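Local coordinates for protein ricin B-like lectin (Macrolepiota procera, PDB 4IZX) that binds carbohydrates, with lactose held through its galactose at a site on a beta-trefoil lectin fold, at residues 27-32 / 75-80; 64-69 / 83-88; 96-101 / 125-130; 105-110 / 131-136. All blocks are in the same frame, centred on the assembly; numbering follows the deposited sequence.

Interaction 1: 27-32 / 75-80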
# COMPACT_ATOMS: atom_id res chain seq x y z
N ASP A 27 -7.37 -9.70 -12.16
CA ASP A 27 -7.43 -8.63 -13.19
C ASP A 27 -6.13 -7.87 -13.42
O ASP A 27 -6.03 -7.08 -14.34
CB ASP A 27 -8.62 -7.68 -12.93
CG ASP A 27 -8.47 -6.89 -11.63
OD1 ASP A 27 -7.40 -6.96 -11.00
OD2 ASP A 27 -9.46 -6.22 -11.27
N ASN A 28 -5.07 -8.17 -12.67
CA ASN A 28 -3.80 -7.45 -12.74
C ASN A 28 -3.99 -5.94 -12.62
O ASN A 28 -3.17 -5.17 -13.10
CB ASN A 28 -2.94 -7.85 -13.95
CG ASN A 28 -2.70 -9.33 -13.99
OD1 ASN A 28 -2.27 -9.96 -13.01
ND2 ASN A 28 -3.12 -9.93 -15.08
N LYS A 29 -5.01 -5.53 -11.87
CA LYS A 29 -5.31 -4.13 -11.68
C LYS A 29 -5.73 -3.73 -10.26
O LYS A 29 -5.31 -2.74 -9.71
CB LYS A 29 -6.37 -3.66 -12.69
CG LYS A 29 -6.78 -2.23 -12.50
CD LYS A 29 -6.41 -1.30 -13.61
CE LYS A 29 -6.97 0.11 -13.36
NZ LYS A 29 -6.01 1.24 -13.70
N SER A 30 -6.62 -4.51 -9.68
CA SER A 30 -7.16 -4.18 -8.36
C SER A 30 -6.16 -4.47 -7.27
O SER A 30 -5.49 -5.51 -7.28
CB SER A 30 -8.45 -4.96 -8.13
OG SER A 30 -9.46 -4.65 -9.08
N ILE A 31 -6.10 -3.60 -6.28
CA ILE A 31 -5.22 -3.78 -5.14
C ILE A 31 -5.99 -4.29 -3.95
O ILE A 31 -7.01 -3.68 -3.55
CB ILE A 31 -4.48 -2.47 -4.79
CG1 ILE A 31 -3.70 -1.90 -5.98
CG2 ILE A 31 -3.57 -2.68 -3.59
CD1 ILE A 31 -2.62 -2.79 -6.55
N ILE A 32 -5.57 -5.44 -3.42
CA ILE A 32 -6.32 -6.16 -2.42
C ILE A 32 -5.41 -6.57 -1.27
O ILE A 32 -4.18 -6.60 -1.40
CB ILE A 32 -6.98 -7.42 -3.04
CG1 ILE A 32 -5.91 -8.36 -3.62
CG2 ILE A 32 -8.01 -7.02 -4.09
CD1 ILE A 32 -6.43 -9.70 -4.12
N ARG A 75 -10.57 3.58 -4.57
CA ARG A 75 -9.87 2.31 -4.72
C ARG A 75 -8.41 2.50 -5.12
O ARG A 75 -8.10 3.35 -5.96
CB ARG A 75 -10.54 1.45 -5.80
CG ARG A 75 -11.94 0.95 -5.48
CD ARG A 75 -12.28 -0.30 -6.32
NE ARG A 75 -11.99 -0.11 -7.74
CZ ARG A 75 -11.45 -1.04 -8.52
NH1 ARG A 75 -11.15 -2.23 -8.02
NH2 ARG A 75 -11.21 -0.78 -9.80
N LEU A 76 -7.50 1.71 -4.54
CA LEU A 76 -6.16 1.61 -5.10
C LEU A 76 -6.19 0.66 -6.29
O LEU A 76 -6.84 -0.39 -6.28
CB LEU A 76 -5.17 1.12 -4.05
CG LEU A 76 -4.53 2.22 -3.22
CD1 LEU A 76 -5.51 2.87 -2.28
CD2 LEU A 76 -3.28 1.74 -2.56
N VAL A 77 -5.46 1.04 -7.33
CA VAL A 77 -5.33 0.28 -8.56
C VAL A 77 -3.90 0.42 -9.10
O VAL A 77 -3.19 1.39 -8.82
CB VAL A 77 -6.33 0.75 -9.64
CG1 VAL A 77 -7.77 0.42 -9.26
CG2 VAL A 77 -6.14 2.22 -9.99
N ALA A 78 -3.50 -0.55 -9.91
CA ALA A 78 -2.30 -0.44 -10.70
C ALA A 78 -2.44 0.61 -11.79
O ALA A 78 -3.46 0.65 -12.46
CB ALA A 78 -2.03 -1.77 -11.39
N VAL A 79 -1.43 1.44 -11.97
CA VAL A 79 -1.46 2.52 -12.96
C VAL A 79 -0.17 2.49 -13.78
O VAL A 79 0.87 1.97 -13.36
CB VAL A 79 -1.66 3.90 -12.31
CG1 VAL A 79 -3.00 3.96 -11.62
CG2 VAL A 79 -0.54 4.29 -11.35
N ASN A 80 -0.23 3.07 -14.97
CA ASN A 80 0.89 3.05 -15.89
C ASN A 80 2.07 3.91 -15.42
O ASN A 80 3.20 3.49 -15.52
CB ASN A 80 0.37 3.53 -17.26
CG ASN A 80 1.41 3.44 -18.34
OD1 ASN A 80 1.99 4.47 -18.75
ND2 ASN A 80 1.65 2.25 -18.81
O HOH W 1 -9.99 -2.68 -11.14
O HOH W 2 -8.72 -2.07 -4.95

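Interaction 2: 64-69 / 83-88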
# COMPACT_ATOMS: atom_id res chain seq x y z
N LEU A 64 1.70 1.35 -7.98
CA LEU A 64 0.59 1.49 -7.04
C LEU A 64 0.04 2.90 -7.14
O LEU A 64 0.76 3.89 -6.88
CB LEU A 64 1.10 1.23 -5.63
CG LEU A 64 0.04 1.08 -4.57
CD1 LEU A 64 -0.61 -0.29 -4.71
CD2 LEU A 64 0.60 1.24 -3.18
N GLY A 65 -1.23 3.04 -7.51
CA GLY A 65 -1.88 4.33 -7.66
C GLY A 65 -3.35 4.24 -7.26
O GLY A 65 -3.76 3.36 -6.50
N ILE A 66 -4.12 5.23 -7.70
CA ILE A 66 -5.52 5.34 -7.28
C ILE A 66 -6.50 5.52 -8.40
O ILE A 66 -6.15 5.98 -9.49
CB ILE A 66 -5.73 6.49 -6.28
CG1 ILE A 66 -5.29 7.88 -6.79
CG2 ILE A 66 -4.95 6.15 -5.03
CD1 ILE A 66 -5.66 8.97 -5.82
N GLU A 67 -7.78 5.18 -8.10
CA GLU A 67 -8.85 5.24 -9.05
C GLU A 67 -9.70 6.50 -8.81
O GLU A 67 -10.61 6.51 -7.95
CB GLU A 67 -9.71 3.96 -9.01
CG GLU A 67 -10.90 3.97 -9.98
CD GLU A 67 -11.74 2.71 -9.77
OE1 GLU A 67 -11.94 1.91 -10.72
OE2 GLU A 67 -12.18 2.50 -8.61
N GLY A 68 -9.33 7.58 -9.48
CA GLY A 68 -10.07 8.82 -9.35
C GLY A 68 -9.46 9.72 -8.28
O GLY A 68 -8.39 9.48 -7.76
N THR A 69 -10.16 10.81 -8.01
CA THR A 69 -9.65 11.81 -7.11
C THR A 69 -9.74 11.33 -5.67
O THR A 69 -10.61 10.54 -5.31
CB THR A 69 -10.34 13.17 -7.29
OG1 THR A 69 -9.61 14.14 -6.59
CG2 THR A 69 -11.74 13.20 -6.83
N PHE A 83 3.24 6.95 -9.52
CA PHE A 83 2.36 7.75 -8.68
C PHE A 83 3.06 7.98 -7.34
O PHE A 83 3.49 7.04 -6.67
CB PHE A 83 1.03 7.04 -8.45
CG PHE A 83 0.04 7.83 -7.67
CD1 PHE A 83 -0.78 8.74 -8.27
CD2 PHE A 83 -0.01 7.72 -6.30
CE1 PHE A 83 -1.67 9.50 -7.53
CE2 PHE A 83 -0.90 8.47 -5.56
CZ PHE A 83 -1.75 9.35 -6.18
N GLU A 84 3.20 9.24 -6.96
CA GLU A 84 3.92 9.62 -5.75
C GLU A 84 3.07 9.49 -4.49
O GLU A 84 1.92 9.96 -4.44
CB GLU A 84 4.50 11.03 -5.86
CG GLU A 84 5.75 11.10 -6.74
CD GLU A 84 6.38 12.47 -6.79
OE1 GLU A 84 7.60 12.58 -6.94
OE2 GLU A 84 5.64 13.47 -6.73
N TRP A 85 3.72 8.96 -3.47
CA TRP A 85 3.16 8.78 -2.13
C TRP A 85 4.08 9.43 -1.10
O TRP A 85 5.29 9.44 -1.25
CB TRP A 85 3.07 7.28 -1.78
CG TRP A 85 2.17 6.51 -2.68
CD1 TRP A 85 2.54 5.73 -3.72
CD2 TRP A 85 0.74 6.40 -2.58
NE1 TRP A 85 1.42 5.12 -4.28
CE2 TRP A 85 0.31 5.52 -3.59
CE3 TRP A 85 -0.22 6.98 -1.75
CZ2 TRP A 85 -1.04 5.18 -3.76
CZ3 TRP A 85 -1.54 6.65 -1.93
CH2 TRP A 85 -1.93 5.76 -2.92
N HIS A 86 3.48 9.91 -0.01
CA HIS A 86 4.24 10.25 1.18
C HIS A 86 4.12 9.07 2.16
O HIS A 86 3.04 8.53 2.34
CB HIS A 86 3.71 11.51 1.87
CG HIS A 86 4.07 12.79 1.15
ND1 HIS A 86 3.62 14.03 1.57
CD2 HIS A 86 4.88 13.00 0.09
CE1 HIS A 86 4.16 14.95 0.80
NE2 HIS A 86 4.93 14.36 -0.10
N ILE A 87 5.24 8.69 2.76
CA ILE A 87 5.27 7.56 3.66
C ILE A 87 5.88 8.02 4.97
O ILE A 87 6.96 8.58 4.98
CB ILE A 87 6.07 6.38 3.07
CG1 ILE A 87 5.45 5.95 1.73
CG2 ILE A 87 6.13 5.24 4.07
CD1 ILE A 87 6.13 4.79 1.07
N TRP A 88 5.15 7.81 6.07
CA TRP A 88 5.59 8.28 7.37
C TRP A 88 5.43 7.19 8.38
O TRP A 88 4.51 6.38 8.30
CB TRP A 88 4.79 9.49 7.86
CG TRP A 88 4.81 10.64 6.90
CD1 TRP A 88 3.72 11.20 6.28
CD2 TRP A 88 5.96 11.35 6.43
NE1 TRP A 88 4.14 12.18 5.42
CE2 TRP A 88 5.50 12.31 5.50
CE3 TRP A 88 7.34 11.27 6.70
CZ2 TRP A 88 6.40 13.15 4.81
CZ3 TRP A 88 8.20 12.10 6.02
CH2 TRP A 88 7.73 13.04 5.09
O HOH W 3 3.53 4.40 -7.14

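Interaction 3: 96-101 / 125-130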
# COMPACT_ATOMS: atom_id res chain seq x y z
N ALA A 96 5.57 0.80 12.43
CA ALA A 96 4.66 0.76 11.32
C ALA A 96 4.60 2.10 10.60
O ALA A 96 5.09 3.10 11.10
CB ALA A 96 3.27 0.33 11.79
N PHE A 97 3.95 2.10 9.46
CA PHE A 97 3.89 3.20 8.54
C PHE A 97 2.45 3.49 8.10
O PHE A 97 1.58 2.61 8.09
CB PHE A 97 4.69 2.87 7.25
CG PHE A 97 6.16 2.69 7.49
CD1 PHE A 97 7.03 3.76 7.40
CD2 PHE A 97 6.69 1.46 7.78
CE1 PHE A 97 8.38 3.58 7.50
CE2 PHE A 97 8.03 1.29 7.93
CZ PHE A 97 8.88 2.35 7.78
N ARG A 98 2.26 4.73 7.67
CA ARG A 98 1.11 5.16 6.92
C ARG A 98 1.56 5.68 5.57
O ARG A 98 2.64 6.26 5.43
CB ARG A 98 0.35 6.26 7.68
CG ARG A 98 -0.30 5.71 8.95
CD ARG A 98 -0.86 6.82 9.81
NE ARG A 98 -1.50 6.28 10.99
CZ ARG A 98 -2.76 5.93 11.09
NH1 ARG A 98 -3.58 6.12 10.08
NH2 ARG A 98 -3.22 5.39 12.21
N ILE A 99 0.71 5.49 4.55
CA ILE A 99 1.03 5.81 3.17
C ILE A 99 -0.06 6.76 2.69
O ILE A 99 -1.24 6.37 2.63
CB ILE A 99 1.13 4.53 2.33
CG1 ILE A 99 2.21 3.57 2.89
CG2 ILE A 99 1.41 4.88 0.87
CD1 ILE A 99 2.26 2.21 2.22
N PHE A 100 0.32 8.00 2.46
CA PHE A 100 -0.60 9.12 2.18
C PHE A 100 -0.50 9.55 0.74
O PHE A 100 0.57 9.68 0.16
CB PHE A 100 -0.24 10.34 3.03
CG PHE A 100 -0.60 10.24 4.48
CD1 PHE A 100 0.25 9.68 5.39
CD2 PHE A 100 -1.78 10.80 4.93
CE1 PHE A 100 -0.07 9.66 6.74
CE2 PHE A 100 -2.13 10.76 6.25
CZ PHE A 100 -1.27 10.23 7.16
N VAL A 101 -1.64 9.98 0.17
CA VAL A 101 -1.57 10.83 -1.03
C VAL A 101 -0.91 12.14 -0.58
O VAL A 101 -1.33 12.75 0.41
CB VAL A 101 -2.96 11.10 -1.65
CG1 VAL A 101 -2.86 12.02 -2.86
CG2 VAL A 101 -3.65 9.77 -2.02
N TRP A 125 -8.74 6.37 2.88
CA TRP A 125 -9.69 6.90 3.85
C TRP A 125 -8.98 7.98 4.64
O TRP A 125 -7.75 7.95 4.83
CB TRP A 125 -10.20 5.81 4.80
CG TRP A 125 -11.51 6.15 5.47
CD1 TRP A 125 -11.70 6.86 6.63
CD2 TRP A 125 -12.81 5.86 4.95
NE1 TRP A 125 -13.04 7.03 6.84
CE2 TRP A 125 -13.74 6.45 5.83
CE3 TRP A 125 -13.26 5.15 3.85
CZ2 TRP A 125 -15.11 6.34 5.64
CZ3 TRP A 125 -14.64 5.03 3.66
CH2 TRP A 125 -15.55 5.63 4.55
N TRP A 126 -9.75 8.95 5.14
CA TRP A 126 -9.26 9.94 6.06
C TRP A 126 -8.48 9.29 7.20
O TRP A 126 -8.90 8.28 7.74
CB TRP A 126 -10.49 10.68 6.67
CG TRP A 126 -10.18 11.90 7.42
CD1 TRP A 126 -10.02 12.05 8.76
CD2 TRP A 126 -10.14 13.17 6.85
NE1 TRP A 126 -9.83 13.39 9.06
CE2 TRP A 126 -9.85 14.09 7.88
CE3 TRP A 126 -10.28 13.63 5.55
CZ2 TRP A 126 -9.77 15.45 7.64
CZ3 TRP A 126 -10.14 14.97 5.31
CH2 TRP A 126 -9.88 15.86 6.34
N THR A 127 -7.38 9.90 7.58
CA THR A 127 -6.50 9.31 8.55
C THR A 127 -7.08 9.36 9.97
O THR A 127 -7.57 10.40 10.43
CB THR A 127 -5.12 9.96 8.48
OG1 THR A 127 -4.17 9.16 9.18
CG2 THR A 127 -5.06 11.36 9.03
N TRP A 128 -6.99 8.23 10.67
CA TRP A 128 -7.36 8.15 12.08
C TRP A 128 -6.67 6.94 12.66
O TRP A 128 -5.94 6.21 11.97
CB TRP A 128 -8.87 8.12 12.29
CG TRP A 128 -9.57 6.90 11.77
CD1 TRP A 128 -9.78 6.57 10.48
CD2 TRP A 128 -10.17 5.87 12.55
NE1 TRP A 128 -10.47 5.39 10.40
CE2 TRP A 128 -10.72 4.94 11.66
CE3 TRP A 128 -10.28 5.63 13.94
CZ2 TRP A 128 -11.37 3.79 12.10
CZ3 TRP A 128 -10.92 4.48 14.36
CH2 TRP A 128 -11.47 3.58 13.45
N GLU A 129 -6.86 6.68 13.95
CA GLU A 129 -6.05 5.72 14.64
C GLU A 129 -6.28 4.26 14.26
O GLU A 129 -5.49 3.42 14.62
CB GLU A 129 -6.19 5.90 16.16
CG GLU A 129 -7.50 5.62 16.75
CD GLU A 129 -7.67 6.34 18.09
OE1 GLU A 129 -7.89 5.59 19.08
OE2 GLU A 129 -7.65 7.64 18.15
N GLY A 130 -7.36 3.97 13.52
CA GLY A 130 -7.70 2.60 13.13
C GLY A 130 -6.48 1.85 12.62
O GLY A 130 -5.81 2.27 11.71

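Interaction 4: 105-110 / 131-136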
# COMPACT_ATOMS: atom_id res chain seq x y z
N ASN A 105 -4.85 14.33 3.78
CA ASN A 105 -5.06 13.51 4.95
C ASN A 105 -5.61 12.12 4.59
O ASN A 105 -6.09 11.42 5.47
CB ASN A 105 -6.05 14.20 5.89
CG ASN A 105 -5.45 15.41 6.56
OD1 ASN A 105 -4.36 15.33 7.15
ND2 ASN A 105 -6.18 16.50 6.54
N TYR A 106 -5.52 11.73 3.31
CA TYR A 106 -5.98 10.41 2.88
C TYR A 106 -4.85 9.43 2.85
O TYR A 106 -3.80 9.65 2.22
CB TYR A 106 -6.59 10.50 1.48
CG TYR A 106 -7.86 11.32 1.43
CD1 TYR A 106 -9.02 10.85 2.01
CD2 TYR A 106 -7.87 12.52 0.79
CE1 TYR A 106 -10.16 11.61 2.03
CE2 TYR A 106 -9.02 13.27 0.74
CZ TYR A 106 -10.14 12.82 1.39
OH TYR A 106 -11.28 13.57 1.33
N ASN A 107 -5.01 8.33 3.60
CA ASN A 107 -4.01 7.27 3.67
C ASN A 107 -4.59 5.91 3.33
O ASN A 107 -5.81 5.68 3.42
CB ASN A 107 -3.20 7.28 4.97
CG ASN A 107 -3.96 7.07 6.27
OD1 ASN A 107 -3.33 7.24 7.35
ND2 ASN A 107 -5.20 6.66 6.25
N LEU A 108 -3.71 4.97 2.99
CA LEU A 108 -4.13 3.62 2.68
C LEU A 108 -4.83 2.99 3.85
O LEU A 108 -4.38 3.05 4.99
CB LEU A 108 -2.91 2.75 2.30
CG LEU A 108 -2.61 2.70 0.80
CD1 LEU A 108 -2.29 4.07 0.23
CD2 LEU A 108 -1.45 1.77 0.56
N ASP A 109 -5.92 2.27 3.55
CA ASP A 109 -6.86 1.71 4.51
C ASP A 109 -7.29 0.36 3.92
O ASP A 109 -7.81 0.29 2.81
CB ASP A 109 -8.02 2.75 4.63
CG ASP A 109 -9.16 2.32 5.52
OD1 ASP A 109 -9.81 1.29 5.20
OD2 ASP A 109 -9.43 3.03 6.51
N LEU A 110 -7.07 -0.70 4.68
CA LEU A 110 -7.59 -2.01 4.30
C LEU A 110 -9.06 -2.02 4.67
O LEU A 110 -9.42 -1.85 5.84
CB LEU A 110 -6.82 -3.14 5.01
CG LEU A 110 -7.28 -4.56 4.64
CD1 LEU A 110 -7.13 -4.84 3.14
CD2 LEU A 110 -6.52 -5.58 5.46
N LEU A 131 -6.23 0.69 13.20
CA LEU A 131 -5.00 -0.04 12.95
C LEU A 131 -4.93 -0.61 11.56
O LEU A 131 -3.83 -0.92 11.07
CB LEU A 131 -4.85 -1.15 13.96
CG LEU A 131 -4.70 -0.67 15.38
CD1 LEU A 131 -4.64 -1.87 16.26
CD2 LEU A 131 -3.46 0.18 15.54
N HIS A 132 -6.08 -0.76 10.90
CA HIS A 132 -6.14 -1.18 9.52
C HIS A 132 -5.61 -0.16 8.54
O HIS A 132 -5.53 -0.46 7.36
CB HIS A 132 -7.57 -1.58 9.19
CG HIS A 132 -8.54 -0.48 9.42
ND1 HIS A 132 -8.96 -0.10 10.66
CD2 HIS A 132 -9.16 0.34 8.54
CE1 HIS A 132 -9.80 0.90 10.54
NE2 HIS A 132 -9.91 1.22 9.26
N GLN A 133 -5.23 1.02 9.05
CA GLN A 133 -4.54 2.04 8.26
C GLN A 133 -3.03 2.05 8.46
O GLN A 133 -2.35 2.97 7.99
CB GLN A 133 -5.08 3.43 8.58
CG GLN A 133 -6.58 3.56 8.40
CD GLN A 133 -7.00 5.01 8.39
OE1 GLN A 133 -6.32 5.90 8.91
NE2 GLN A 133 -8.13 5.27 7.75
N THR A 134 -2.49 1.06 9.17
CA THR A 134 -1.07 1.02 9.47
C THR A 134 -0.47 -0.28 8.93
O THR A 134 -1.15 -1.32 8.87
CB THR A 134 -0.80 1.17 10.97
OG1 THR A 134 -1.26 0.04 11.72
CG2 THR A 134 -1.43 2.44 11.53
N TRP A 135 0.80 -0.19 8.54
CA TRP A 135 1.41 -1.20 7.68
C TRP A 135 2.86 -1.37 8.08
O TRP A 135 3.57 -0.39 8.31
CB TRP A 135 1.36 -0.76 6.20
CG TRP A 135 -0.00 -0.34 5.70
CD1 TRP A 135 -0.56 0.88 5.83
CD2 TRP A 135 -0.97 -1.16 5.06
NE1 TRP A 135 -1.82 0.88 5.30
CE2 TRP A 135 -2.08 -0.35 4.80
CE3 TRP A 135 -0.97 -2.48 4.62
CZ2 TRP A 135 -3.19 -0.83 4.11
CZ3 TRP A 135 -2.10 -2.96 3.96
CH2 TRP A 135 -3.17 -2.13 3.69
N THR A 136 3.35 -2.61 8.08
CA THR A 136 4.79 -2.84 8.16
C THR A 136 5.37 -2.98 6.76
O THR A 136 4.68 -3.39 5.85
CB THR A 136 5.15 -4.04 9.02
OG1 THR A 136 4.52 -5.19 8.48
CG2 THR A 136 4.71 -3.81 10.43
O HOH W 4 -1.84 4.18 5.56
O HOH W 5 -11.31 3.51 8.34

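Interaction 1: 27-32 / 75-80
Three hydrogen bonds grip Ser30 OG. The hydroxyl donates to Asp27 OD2, at 2.7 Å from Ser30 OG, on the carboxylate's syn lone pair; it accepts from water 1 and from Arg75 NH1, which lies 3.1 Å from Ser30 OG. That serine oxygen sits at the edge of the guanidinium and in its plane, while Val77 CG1 lies over one guanidinium face, toward its rim. Arg75 is also held by a salt bridge from NE to Glu67. The other carboxylate oxygen, Asp27 OD1, accepts two backbone N-H groups: that of Lys29 makes an Asx turn, and that of Ser30 extends it to an Asx motif.

Across the segments, Ala78 N donates to Lys29 O at 2.8 Å, in the carbonyl plane, and Ile31 N reaches Leu76 O at 3.3 Å from above its plane, so Ser30 and Val77 form a single beta bridge. The Lys29 chain, bent at chi2 (114°) and chi4, runs alongside Val77 until NZ meets Ala78 O at 2.9 Å, nearly along the C=O axis. Ile31 CB touches Leu76 CB at 3.7 Å as the two side chains cross obliquely.

The next residue, Ile32, touches the bound galactose. In this beta-trefoil, Ile31 also packs on Ile21 and Leu23 of strand 20-23, and both Ile31 and Leu76 meet Leu64 of strand 63-66 and Val122 of strand 120-126.

Interaction 2: 64-69 / 83-88
This is a buried contact, mainly apolar but pinned by one indole hydrogen bond, in which two aromatic side chains of segment 83-88 close against strand 63-66. It belongs to the beta-trefoil of ricin-type lectins, and Phe83 and Trp85, spaced one residue apart ahead of strand 86-89, are consistent with a degenerate form of the family's Gln-x-Trp motif in which the tryptophan is kept.

Trp85 has CG anti to its carbonyl carbon (chi1 -62°), which directs the indole toward the strand, and chi2 of 100° presents its pyrrole edge. NE1 donates to Leu64 O at 3.0 Å, with the acceptor close to the indole plane; the donor stands above the carbonyl plane of Leu64 and the N-H...O angle is 152°. This NE1 bond helps to fix the rotation of the indole. Water 3 lies 2.8 Å from Leu64 O and also reaches Phe83 O, though with other acceptors near it is unlikely to serve them all fully. Leu64 crosses the indole at about a right angle, and the far corner of the six-membered ring, CH2, touches Ile66 CG2 at 3.7 Å. From Ile99 and Val101 comes further apolar cover for Trp85.

Phe83 takes a different torsion, CG anti to the backbone N, so its ring lies across Gly65, whose CA comes 4.0 Å from Phe83 CG. The phenyl also turns its edge to the Trp85 indole two residues on, with Phe83 CD2 3.4 Å above one indole face, offset toward the rim. At the tip of the phenyl, CZ meets both CG1 and CD1 of Ile66 at 3.9 Å.

Interaction 3: 96-101 / 125-130
Hydrogen bonding from one arginine carries this contact, which ties strand 97-100 of the beta-trefoil to the turn following strand 120-126. Arg98 leaves the strand with CG anti to its carbonyl carbon and then runs extended from CG to NE, so the whole chain is spent on spanning the gap; chi4 of -89° then turns the guanidinium across that line. Both terminal nitrogens fork onto one acceptor, the carbonyl of Trp128. Arg98 NH2 donates to Trp128 O at 2.9 Å, the donor lying above the carbonyl plane, while the bond from Arg98 NH1 to Trp128 O, at 3.0 Å, is weak and bent to 126°.

The arginine has other partners too. A salt bridge runs from NE to Asp90, and NH1 has further acceptors in the amide oxygens of Asn107 and Gln133; these acceptors probably help to offset its buried charge and fix the guanidinium. Thr127 OG1, anti to its backbone N, is bonded to Asn107 as well and lies 3.2 Å from Arg98 NH1.

Van der Waals contact is supplied by Phe100, which meets Thr127 at about a right angle. Its CE2 touches Thr127 CB at 3.8 Å, and CZ stands 3.7 Å from Thr127 OG1. Within the turn, Gly130, with no side chain to hinder it, folds back over the Trp128 indole, its N 3.4 Å above one face and offset toward the rim.

Interaction 4: 105-110 / 131-136
Gln133 is held at both ends of its amide by strand 106-110. Its NE2 donates to Asp109 OD2 at 2.9 Å, almost straight at 172°; the acceptor offers its anti lone pair and lies in the plane of the Gln133 amide. Its OE1 accepts from Asn107 ND2 at 3.0 Å; the two amides stand nearly perpendicular, 89° apart, so the Asn107 N-H comes down on the Gln133 carbonyl from above its plane. Beyond this strand, OE1 also accepts from Arg98 NH1 and Trp128 N, and NE2 bonds Trp126 O. Gln133 extends straight beyond CG to reach its partners.

On the backbone, Leu110 N donates to His132 O at 3.1 Å, and the CA of Gln133 makes a CA-H...O contact with Leu108 O. That carbonyl has a weak bond from Trp135 NE1 at 3.4 Å and a firmer one from water 4, which also donates to Gln133 O. Gln133-Thr134-Trp135 is a Gln-x-Trp motif of the ricin-type beta-trefoil: the glutamine reaches polar groups while the indole goes into the core, its CZ2 4.0 Å from Leu108 CB and its CH2 against Leu110 CB. Ile12 and Asn14 of strand 9-14 also touch this indole.

Further out, water 5 donates to Asp109 OD2 and lies 2.8 Å from His132 NE2, whose ring is nearly perpendicular to the carboxylate. Asp109 OD1 is held by Gln123 NE2, and Asn107 by Thr127. The short 3-10 turn before the strand is closed by Thr134, whose backbone N and OG1 both donate to Leu131 O.

Overall arrangement
All four contacts lie in one beta-trefoil domain. Along the chain, interactions 1 and 2 close before 3 and 4 open; the segments of 1 and 2 alternate, as do those of 3 and 4. Interactions 3 and 4, centres about 4 Å apart, share one polar cluster and the neighbouring strands 106-110 and 120-126. Interaction 2, its centre about 12 Å from both of theirs, joins interaction 3 through paired strands 86-89 and 97-100, and interaction 1 through strands 63-66 and 76-79. Leu108 meets Leu76 and Trp85 in the core, linking interaction 4 to 1 and 2. Of these contacts joining successive trefoil parts, only interaction 1, centre to centre about 19 Å from interaction 3, reaches the bound lactose.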